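Long-range contact in dual function macrocyclase-peptidase POPB (PDB 5N4B), which cleaves peptide bonds after proline and closes peptides into rings during biosynthesis of the amanitin mushroom toxins: residues A[12-24]-A[33-47]. The protein carries 1 engineered substitution. Sequence-based numbering, arbitrary orientation.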
ATOM      1  N   TYR A  12      10.570 -31.043 -12.265  1.00 25.57           N
ATOM      2  CA  TYR A  12      10.915 -29.656 -12.114  1.00 21.02           C
ATOM      3  C   TYR A  12      12.259 -29.381 -12.772  1.00 22.55           C
ATOM      4  O   TYR A  12      13.069 -30.308 -13.028  1.00 24.64           O
ATOM      5  CB  TYR A  12      10.944 -29.277 -10.629  1.00 20.40           C
ATOM      6  CG  TYR A  12       9.586 -29.376  -9.990  1.00 17.11           C
ATOM      7  CD1 TYR A  12       8.540 -28.529 -10.396  1.00 16.39           C
ATOM      8  CD2 TYR A  12       9.333 -30.260  -8.970  1.00 18.75           C
ATOM      9  CE1 TYR A  12       7.307 -28.607  -9.869  1.00 15.16           C
ATOM     10  CE2 TYR A  12       8.051 -30.357  -8.395  1.00 20.22           C
ATOM     11  CZ  TYR A  12       7.031 -29.497  -8.848  1.00 18.04           C
ATOM     12  OH  TYR A  12       5.764 -29.557  -8.321  1.00 18.89           O
ATOM     13  N   PRO A  13      12.508 -28.131 -13.103  1.00 20.18           N
ATOM     14  CA  PRO A  13      13.778 -27.760 -13.718  1.00 22.09           C
ATOM     15  C   PRO A  13      14.995 -28.160 -12.901  1.00 25.16           C
ATOM     16  O   PRO A  13      15.018 -28.085 -11.662  1.00 24.41           O
ATOM     17  CB  PRO A  13      13.668 -26.229 -13.833  1.00 24.40           C
ATOM     18  CG  PRO A  13      12.218 -25.962 -13.951  1.00 24.33           C
ATOM     19  CD  PRO A  13      11.614 -26.966 -12.977  1.00 21.37           C
ATOM     20  N   SER A  14      16.035 -28.564 -13.626  1.00 24.89           N
ATOM     21  CA  SER A  14      17.335 -28.844 -13.030  1.00 28.36           C
ATOM     22  C   SER A  14      17.872 -27.582 -12.369  1.00 28.54           C
ATOM     23  O   SER A  14      17.960 -26.529 -12.994  1.00 29.58           O
ATOM     24  CB  SER A  14      18.273 -29.287 -14.158  1.00 36.07           C
ATOM     25  OG  SER A  14      19.603 -29.442 -13.690  1.00 45.39           O
ATOM     26  N   THR A  15      18.184 -27.682 -11.086  1.00 26.78           N
ATOM     27  CA  THR A  15      18.547 -26.517 -10.274  1.00 24.10           C
ATOM     28  C   THR A  15      19.781 -26.862  -9.464  1.00 20.90           C
ATOM     29  O   THR A  15      19.706 -27.648  -8.514  1.00 22.51           O
ATOM     30  CB  THR A  15      17.406 -26.099  -9.369  1.00 25.36           C
ATOM     31  OG1 THR A  15      16.259 -25.907 -10.183  1.00 25.44           O
ATOM     32  CG2 THR A  15      17.700 -24.785  -8.645  1.00 22.71           C
ATOM     33  N   ARG A  16      20.909 -26.273  -9.846  1.00 21.80           N
ATOM     34  CA  ARG A  16      22.172 -26.550  -9.188  1.00 21.91           C
ATOM     35  C   ARG A  16      22.083 -26.237  -7.709  1.00 21.64           C
ATOM     36  O   ARG A  16      21.427 -25.282  -7.303  1.00 20.60           O
ATOM     37  CB  ARG A  16      23.258 -25.654  -9.821  1.00 24.68           C
ATOM     38  CG  ARG A  16      24.633 -25.824  -9.213  1.00 24.82           C
ATOM     39  CD  ARG A  16      25.676 -25.185 -10.131  1.00 26.45           C
ATOM     40  NE  ARG A  16      25.531 -23.736 -10.213  1.00 24.78           N
ATOM     41  CZ  ARG A  16      26.128 -22.880  -9.388  1.00 25.61           C
ATOM     42  NH1 ARG A  16      26.931 -23.311  -8.414  1.00 25.42           N
ATOM     43  NH2 ARG A  16      25.935 -21.592  -9.533  1.00 25.31           N
ATOM     44  N   ARG A  17      22.746 -27.054  -6.887  1.00 23.54           N
ATOM     45  CA  ARG A  17      22.893 -26.826  -5.454  1.00 21.57           C
ATOM     46  C   ARG A  17      24.345 -26.547  -5.179  1.00 25.49           C
ATOM     47  O   ARG A  17      25.203 -27.428  -5.367  1.00 28.11           O
ATOM     48  CB  ARG A  17      22.432 -28.017  -4.628  1.00 21.88           C
ATOM     49  CG  ARG A  17      20.922 -28.228  -4.717  1.00 23.85           C
ATOM     50  CD  ARG A  17      20.452 -29.534  -4.062  1.00 24.35           C
ATOM     51  NE  ARG A  17      20.804 -29.601  -2.654  1.00 25.16           N
ATOM     52  CZ  ARG A  17      20.161 -28.997  -1.662  1.00 27.86           C
ATOM     53  NH1 ARG A  17      19.104 -28.233  -1.899  1.00 22.24           N
ATOM     54  NH2 ARG A  17      20.541 -29.158  -0.397  1.00 29.21           N
ATOM     55  N   SER A  18      24.643 -25.334  -4.761  1.00 24.57           N
ATOM     56  CA  SER A  18      26.012 -24.989  -4.446  1.00 26.12           C
ATOM     57  C   SER A  18      26.394 -25.506  -3.071  1.00 29.71           C
ATOM     58  O   SER A  18      25.571 -26.014  -2.302  1.00 28.27           O
ATOM     59  CB  SER A  18      26.213 -23.495  -4.534  1.00 26.30           C
ATOM     60  OG  SER A  18      25.748 -22.888  -3.335  1.00 27.64           O
ATOM     61  N   ASP A  19      27.689 -25.399  -2.771  1.00 30.80           N
ATOM     62  CA  ASP A  19      28.190 -25.791  -1.463  1.00 29.74           C
ATOM     63  C   ASP A  19      28.279 -24.612  -0.478  1.00 35.08           C
ATOM     64  O   ASP A  19      28.893 -24.748   0.584  1.00 33.18           O
ATOM     65  CB  ASP A  19      29.553 -26.506  -1.613  1.00 36.33           C
ATOM     66  CG  ASP A  19      30.693 -25.569  -1.968  1.00 48.10           C
ATOM     67  OD1 ASP A  19      30.466 -24.380  -2.261  1.00 40.20           O
ATOM     68  OD2 ASP A  19      31.864 -26.035  -1.962  1.00 56.81           O
ATOM     69  N   HIS A  20      27.617 -23.488  -0.778  1.00 29.32           N
ATOM     70  CA  HIS A  20      27.681 -22.305   0.079  1.00 32.03           C
ATOM     71  C   HIS A  20      27.081 -22.585   1.453  1.00 28.45           C
ATOM     72  O   HIS A  20      25.989 -23.146   1.573  1.00 25.43           O
ATOM     73  CB  HIS A  20      26.919 -21.150  -0.566  1.00 27.80           C
ATOM     74  CG  HIS A  20      27.084 -19.855   0.147  1.00 31.91           C
ATOM     75  ND1 HIS A  20      28.022 -18.911  -0.220  1.00 38.82           N
ATOM     76  CD2 HIS A  20      26.453 -19.356   1.234  1.00 31.87           C
ATOM     77  CE1 HIS A  20      27.954 -17.887   0.616  1.00 43.12           C
ATOM     78  NE2 HIS A  20      27.011 -18.138   1.507  1.00 36.48           N
ATOM     79  N   VAL A  21      27.780 -22.156   2.491  1.00 29.18           N
ATOM     80  CA  VAL A  21      27.312 -22.259   3.866  1.00 30.05           C
ATOM     81  C   VAL A  21      27.556 -20.916   4.521  1.00 32.27           C
ATOM     82  O   VAL A  21      28.644 -20.342   4.391  1.00 35.75           O
ATOM     83  CB  VAL A  21      28.027 -23.379   4.657  1.00 33.81           C
ATOM     84  CG1 VAL A  21      27.537 -23.393   6.123  1.00 35.99           C
ATOM     85  CG2 VAL A  21      27.782 -24.715   4.044  1.00 33.90           C
ATOM     86  N   ASP A  22      26.554 -20.425   5.241  1.00 29.35           N
ATOM     87  CA  ASP A  22      26.699 -19.257   6.087  1.00 28.57           C
ATOM     88  C   ASP A  22      26.602 -19.710   7.528  1.00 32.50           C
ATOM     89  O   ASP A  22      25.795 -20.585   7.848  1.00 35.23           O
ATOM     90  CB  ASP A  22      25.570 -18.257   5.832  1.00 29.30           C
ATOM     91  CG  ASP A  22      25.529 -17.771   4.394  1.00 29.09           C
ATOM     92  OD1 ASP A  22      26.524 -17.133   3.999  1.00 35.71           O
ATOM     93  OD2 ASP A  22      24.484 -17.978   3.721  1.00 31.12           O
ATOM     94  N   THR A  23      27.418 -19.109   8.391  1.00 35.40           N
ATOM     95  CA  THR A  23      27.436 -19.453   9.803  1.00 32.93           C
ATOM     96  C   THR A  23      26.883 -18.289  10.605  1.00 30.87           C
ATOM     97  O   THR A  23      27.313 -17.144  10.446  1.00 38.99           O
ATOM     98  CB  THR A  23      28.842 -19.850  10.266  1.00 46.04           C
ATOM     99  OG1 THR A  23      29.247 -21.019   9.545  1.00 45.09           O
ATOM    100  CG2 THR A  23      28.842 -20.157  11.769  1.00 44.36           C
ATOM    101  N   TYR A  24      25.880 -18.594  11.420  1.00 30.28           N
ATOM    102  CA  TYR A  24      25.195 -17.646  12.285  1.00 27.65           C
ATOM    103  C   TYR A  24      25.508 -17.967  13.738  1.00 32.57           C
ATOM    104  O   TYR A  24      25.910 -19.083  14.075  1.00 36.00           O
ATOM    105  CB  TYR A  24      23.667 -17.717  12.052  1.00 25.73           C
ATOM    106  CG  TYR A  24      23.249 -17.268  10.671  1.00 26.74           C
ATOM    107  CD1 TYR A  24      23.281 -18.143   9.615  1.00 24.39           C
ATOM    108  CD2 TYR A  24      22.835 -15.964  10.442  1.00 29.02           C
ATOM    109  CE1 TYR A  24      22.918 -17.727   8.341  1.00 25.57           C
ATOM    110  CE2 TYR A  24      22.462 -15.540   9.179  1.00 25.41           C
ATOM    111  CZ  TYR A  24      22.518 -16.414   8.144  1.00 24.35           C
ATOM    112  OH  TYR A  24      22.148 -15.974   6.907  1.00 24.32           O
ATOM    113  N   PRO A  33      25.773 -23.594  11.437  1.00 34.41           N
ATOM    114  CA  PRO A  33      26.006 -23.545   9.988  1.00 30.19           C
ATOM    115  C   PRO A  33      24.696 -23.746   9.246  1.00 30.26           C
ATOM    116  O   PRO A  33      23.902 -24.626   9.583  1.00 35.59           O
ATOM    117  CB  PRO A  33      26.986 -24.708   9.742  1.00 34.82           C
ATOM    118  CG  PRO A  33      26.601 -25.704  10.777  1.00 41.01           C
ATOM    119  CD  PRO A  33      26.121 -24.918  11.997  1.00 41.04           C
ATOM    120  N   VAL A  34      24.441 -22.875   8.280  1.00 26.93           N
ATOM    121  CA  VAL A  34      23.204 -22.867   7.512  1.00 27.27           C
ATOM    122  C   VAL A  34      23.587 -22.991   6.041  1.00 25.97           C
ATOM    123  O   VAL A  34      24.022 -22.020   5.420  1.00 24.67           O
ATOM    124  CB  VAL A  34      22.399 -21.578   7.763  1.00 27.15           C
ATOM    125  CG1 VAL A  34      21.118 -21.574   6.913  1.00 25.41           C
ATOM    126  CG2 VAL A  34      22.049 -21.447   9.247  1.00 29.89           C
ATOM    127  N   PRO A  35      23.432 -24.168   5.444  1.00 27.42           N
ATOM    128  CA  PRO A  35      23.691 -24.282   3.998  1.00 27.66           C
ATOM    129  C   PRO A  35      22.736 -23.373   3.241  1.00 24.60           C
ATOM    130  O   PRO A  35      21.558 -23.284   3.585  1.00 24.27           O
ATOM    131  CB  PRO A  35      23.382 -25.746   3.699  1.00 31.62           C
ATOM    132  CG  PRO A  35      23.622 -26.454   5.031  1.00 33.04           C
ATOM    133  CD  PRO A  35      23.069 -25.471   6.045  1.00 31.66           C
ATOM    134  N   ASP A  36      23.250 -22.741   2.176  1.00 22.45           N
ATOM    135  CA  ASP A  36      22.440 -21.906   1.278  1.00 19.97           C
ATOM    136  C   ASP A  36      22.751 -22.344  -0.152  1.00 19.98           C
ATOM    137  O   ASP A  36      23.382 -21.614  -0.927  1.00 22.06           O
ATOM    138  CB  ASP A  36      22.692 -20.418   1.503  1.00 20.77           C
ATOM    139  CG  ASP A  36      21.509 -19.515   1.031  1.00 20.73           C
ATOM    140  OD1 ASP A  36      20.328 -19.932   1.178  1.00 22.09           O
ATOM    141  OD2 ASP A  36      21.768 -18.386   0.556  1.00 22.42           O
ATOM    142  N   PRO A  37      22.289 -23.536  -0.541  1.00 20.34           N
ATOM    143  CA  PRO A  37      22.640 -24.088  -1.851  1.00 21.69           C
ATOM    144  C   PRO A  37      22.095 -23.292  -2.998  1.00 20.24           C
ATOM    145  O   PRO A  37      22.528 -23.494  -4.144  1.00 20.81           O
ATOM    146  CB  PRO A  37      22.039 -25.512  -1.816  1.00 20.60           C
ATOM    147  CG  PRO A  37      20.998 -25.444  -0.768  1.00 21.67           C
ATOM    148  CD  PRO A  37      21.503 -24.475   0.263  1.00 21.17           C
ATOM    149  N   TYR A  38      21.103 -22.420  -2.741  1.00 19.30           N
ATOM    150  CA  TYR A  38      20.520 -21.581  -3.779  1.00 17.57           C
ATOM    151  C   TYR A  38      20.952 -20.118  -3.644  1.00 18.30           C
ATOM    152  O   TYR A  38      20.283 -19.211  -4.171  1.00 18.11           O
ATOM    153  CB  TYR A  38      18.980 -21.742  -3.823  1.00 18.62           C
ATOM    154  CG  TYR A  38      18.605 -23.214  -3.981  1.00 19.84           C
ATOM    155  CD1 TYR A  38      19.038 -23.964  -5.074  1.00 18.61           C
ATOM    156  CD2 TYR A  38      17.842 -23.863  -3.003  1.00 17.90           C
ATOM    157  CE1 TYR A  38      18.725 -25.292  -5.182  1.00 19.97           C
ATOM    158  CE2 TYR A  38      17.536 -25.181  -3.117  1.00 18.10           C
ATOM    159  CZ  TYR A  38      17.963 -25.903  -4.186  1.00 17.85           C
ATOM    160  OH  TYR A  38      17.663 -27.265  -4.259  1.00 19.88           O
ATOM    161  N   GLN A  39      22.079 -19.872  -2.981  1.00 20.38           N
ATOM    162  CA  GLN A  39      22.606 -18.508  -2.896  1.00 20.48           C
ATOM    163  C   GLN A  39      22.752 -17.895  -4.272  1.00 20.10           C
ATOM    164  O   GLN A  39      22.561 -16.685  -4.438  1.00 20.39           O
ATOM    165  CB  GLN A  39      23.943 -18.498  -2.133  1.00 20.86           C
ATOM    166  CG  GLN A  39      24.549 -17.083  -1.994  1.00 30.71           C
ATOM    167  CD  GLN A  39      25.220 -16.607  -3.274  1.00 33.85           C
ATOM    168  OE1 GLN A  39      25.834 -17.399  -3.995  1.00 30.06           O
ATOM    169  NE2 GLN A  39      25.083 -15.309  -3.590  1.00 33.42           N
ATOM    170  N   TRP A  40      23.071 -18.713  -5.275  1.00 18.74           N
ATOM    171  CA  TRP A  40      23.305 -18.231  -6.631  1.00 17.21           C
ATOM    172  C   TRP A  40      22.049 -17.647  -7.272  1.00 20.38           C
ATOM    173  O   TRP A  40      22.158 -16.860  -8.208  1.00 19.95           O
ATOM    174  CB  TRP A  40      23.933 -19.322  -7.492  1.00 18.73           C
ATOM    175  CG  TRP A  40      23.102 -20.538  -7.658  1.00 18.92           C
ATOM    176  CD1 TRP A  40      23.064 -21.616  -6.837  1.00 20.58           C
ATOM    177  CD2 TRP A  40      22.183 -20.775  -8.711  1.00 19.04           C
ATOM    178  NE1 TRP A  40      22.146 -22.532  -7.336  1.00 19.94           N
ATOM    179  CE2 TRP A  40      21.605 -22.040  -8.488  1.00 20.81           C
ATOM    180  CE3 TRP A  40      21.801 -20.052  -9.846  1.00 22.47           C
ATOM    181  CZ2 TRP A  40      20.675 -22.600  -9.356  1.00 23.59           C
ATOM    182  CZ3 TRP A  40      20.870 -20.607 -10.700  1.00 26.44           C
ATOM    183  CH2 TRP A  40      20.310 -21.864 -10.451  1.00 26.17           C
ATOM    184  N   LEU A  41      20.863 -17.961  -6.764  1.00 18.58           N
ATOM    185  CA  LEU A  41      19.625 -17.365  -7.260  1.00 17.90           C
ATOM    186  C   LEU A  41      19.446 -15.945  -6.793  1.00 18.51           C
ATOM    187  O   LEU A  41      18.470 -15.303  -7.191  1.00 20.25           O
ATOM    188  CB  LEU A  41      18.419 -18.243  -6.873  1.00 17.40           C
ATOM    189  CG  LEU A  41      18.297 -19.494  -7.737  1.00 18.50           C
ATOM    190  CD1 LEU A  41      17.253 -20.481  -7.176  1.00 19.62           C
ATOM    191  CD2 LEU A  41      17.893 -19.123  -9.179  1.00 21.64           C
ATOM    192  N   GLU A  42      20.350 -15.428  -5.963  1.00 17.67           N
ATOM    193  CA  GLU A  42      20.358 -14.007  -5.626  1.00 17.80           C
ATOM    194  C   GLU A  42      20.870 -13.151  -6.776  1.00 19.64           C
ATOM    195  O   GLU A  42      20.718 -11.918  -6.721  1.00 21.35           O
ATOM    196  CB  GLU A  42      21.246 -13.716  -4.423  1.00 19.04           C
ATOM    197  CG  GLU A  42      20.775 -14.340  -3.137  1.00 18.23           C
ATOM    198  CD  GLU A  42      21.819 -14.358  -2.040  1.00 20.28           C
ATOM    199  OE1 GLU A  42      22.917 -13.742  -2.152  1.00 23.02           O
ATOM    200  OE2 GLU A  42      21.544 -14.983  -1.000  1.00 21.65           O
ATOM    201  N   GLU A  43      21.474 -13.771  -7.785  1.00 19.35           N
ATOM    202  CA  GLU A  43      22.274 -13.062  -8.762  1.00 19.47           C
ATOM    203  C   GLU A  43      21.544 -12.936 -10.083  1.00 22.37           C
ATOM    204  O   GLU A  43      20.493 -13.544 -10.315  1.00 24.03           O
ATOM    205  CB  GLU A  43      23.583 -13.804  -9.000  1.00 21.66           C
ATOM    206  CG  GLU A  43      24.381 -14.154  -7.763  1.00 23.04           C
ATOM    207  CD  GLU A  43      25.089 -12.977  -7.081  1.00 25.49           C
ATOM    208  OE1 GLU A  43      24.930 -11.815  -7.531  1.00 28.78           O
ATOM    209  OE2 GLU A  43      25.790 -13.256  -6.078  1.00 25.33           O
ATOM    210  N   SER A  44      22.141 -12.169 -10.983  1.00 22.47           N
ATOM    211  CA  SER A  44      21.599 -12.021 -12.317  1.00 24.28           C
ATOM    212  C   SER A  44      22.660 -12.530 -13.278  1.00 22.78           C
ATOM    213  O   SER A  44      23.748 -11.938 -13.391  1.00 27.37           O
ATOM    214  CB  SER A  44      21.234 -10.567 -12.599  1.00 29.30           C
ATOM    215  OG  SER A  44      20.849 -10.431 -13.950  1.00 38.41           O
ATOM    216  N   THR A  45      22.390 -13.682 -13.882  1.00 22.24           N
ATOM    217  CA  THR A  45      23.363 -14.387 -14.709  1.00 22.06           C
ATOM    218  C   THR A  45      22.633 -15.180 -15.788  1.00 24.03           C
ATOM    219  O   THR A  45      21.411 -15.387 -15.748  1.00 22.12           O
ATOM    220  CB  THR A  45      24.207 -15.398 -13.924  1.00 24.37           C
ATOM    221  OG1 THR A  45      23.356 -16.488 -13.548  1.00 22.25           O
ATOM    222  CG2 THR A  45      24.859 -14.804 -12.703  1.00 25.55           C
ATOM    223  N   ASP A  46      23.396 -15.706 -16.737  1.00 23.17           N
ATOM    224  CA  ASP A  46      22.754 -16.501 -17.766  0.55 25.05           C
ATOM    225  C   ASP A  46      22.153 -17.780 -17.162  1.00 25.66           C
ATOM    226  O   ASP A  46      21.078 -18.215 -17.598  1.00 24.05           O
ATOM    227  CB  ASP A  46      23.737 -16.780 -18.917  0.55 26.74           C
ATOM    228  CG  ASP A  46      24.054 -15.525 -19.765  0.55 30.43           C
ATOM    229  OD1 ASP A  46      23.308 -14.525 -19.710  0.55 35.43           O
ATOM    230  OD2 ASP A  46      25.039 -15.548 -20.538  0.55 34.84           O
ATOM    231  N   GLU A  47      22.800 -18.375 -16.139  1.00 22.04           N
ATOM    232  CA  GLU A  47      22.262 -19.564 -15.488  1.00 23.29           C
ATOM    233  C   GLU A  47      20.944 -19.241 -14.782  1.00 20.73           C
ATOM    234  O   GLU A  47      20.003 -20.051 -14.797  1.00 21.78           O
ATOM    235  CB  GLU A  47      23.270 -20.129 -14.472  1.00 23.82           C
ATOM    236  CG  GLU A  47      22.874 -21.430 -13.792  1.00 29.25           C
ATOM    237  CD  GLU A  47      23.795 -21.827 -12.618  1.00 27.73           C
ATOM    238  OE1 GLU A  47      24.518 -20.948 -12.061  1.00 26.13           O
ATOM    239  OE2 GLU A  47      23.740 -23.009 -12.197  1.00 29.02           O
TER
HETATM  240  O   HOH W   1      17.809 -28.427  -6.653  1.00 11.90           O
HETATM  241  O   HOH W   2      21.182 -24.637 -12.353  1.00 19.34           O
HETATM  242  O   HOH W   3      26.222 -19.934  -4.336  1.00 30.00           O
HETATM  243  O   HOH W   4      23.892 -17.068   1.455  1.00 26.97           O
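With CG of Arg16 trans to its backbone N (chi1 179°) and the chain bent at chi3 (66°), the guanidinium turns back over the indole of Trp40, whose CG sits between its own backbone N and carbonyl carbon (chi1 61°). Both lie in the segments flanking a β-hairpin, strands 21-26 and 30-35, which stay paired beyond the ladder through Ser18 N to Pro37 O. Arg16 suits this exposed position because its flat cation does two jobs: it forms a cation-pi stack on the five-membered ring, CZ 4.3 Å from the centroid, and grips Glu47 side-on. Arg16 NE meets Glu47 OE2 at 2.8 Å and NH2 meets OE1, both on syn lone pairs. Arg17, also bent at chi3 but with CG beside its backbone N, lays its guanidinium over Pro37 while NH1 donates in plane to Tyr38 OH (2.9 Å). Pro33 and Pro35 occupy non-hydrogen-bonded pairs, where the missing N-H costs nothing; Val34, between them, exchanges both backbone bonds with Asp22. Gln39 CG covers the imidazole of His20, which donates to Asp22. Asp22 and Asp36 share a water, and Lys672 pairs with Asp36, probably easing their repulsion. At the indole edge, Trp40 NE1 donates to Arg16 O at 2.8 Å, from above the carbonyl plane.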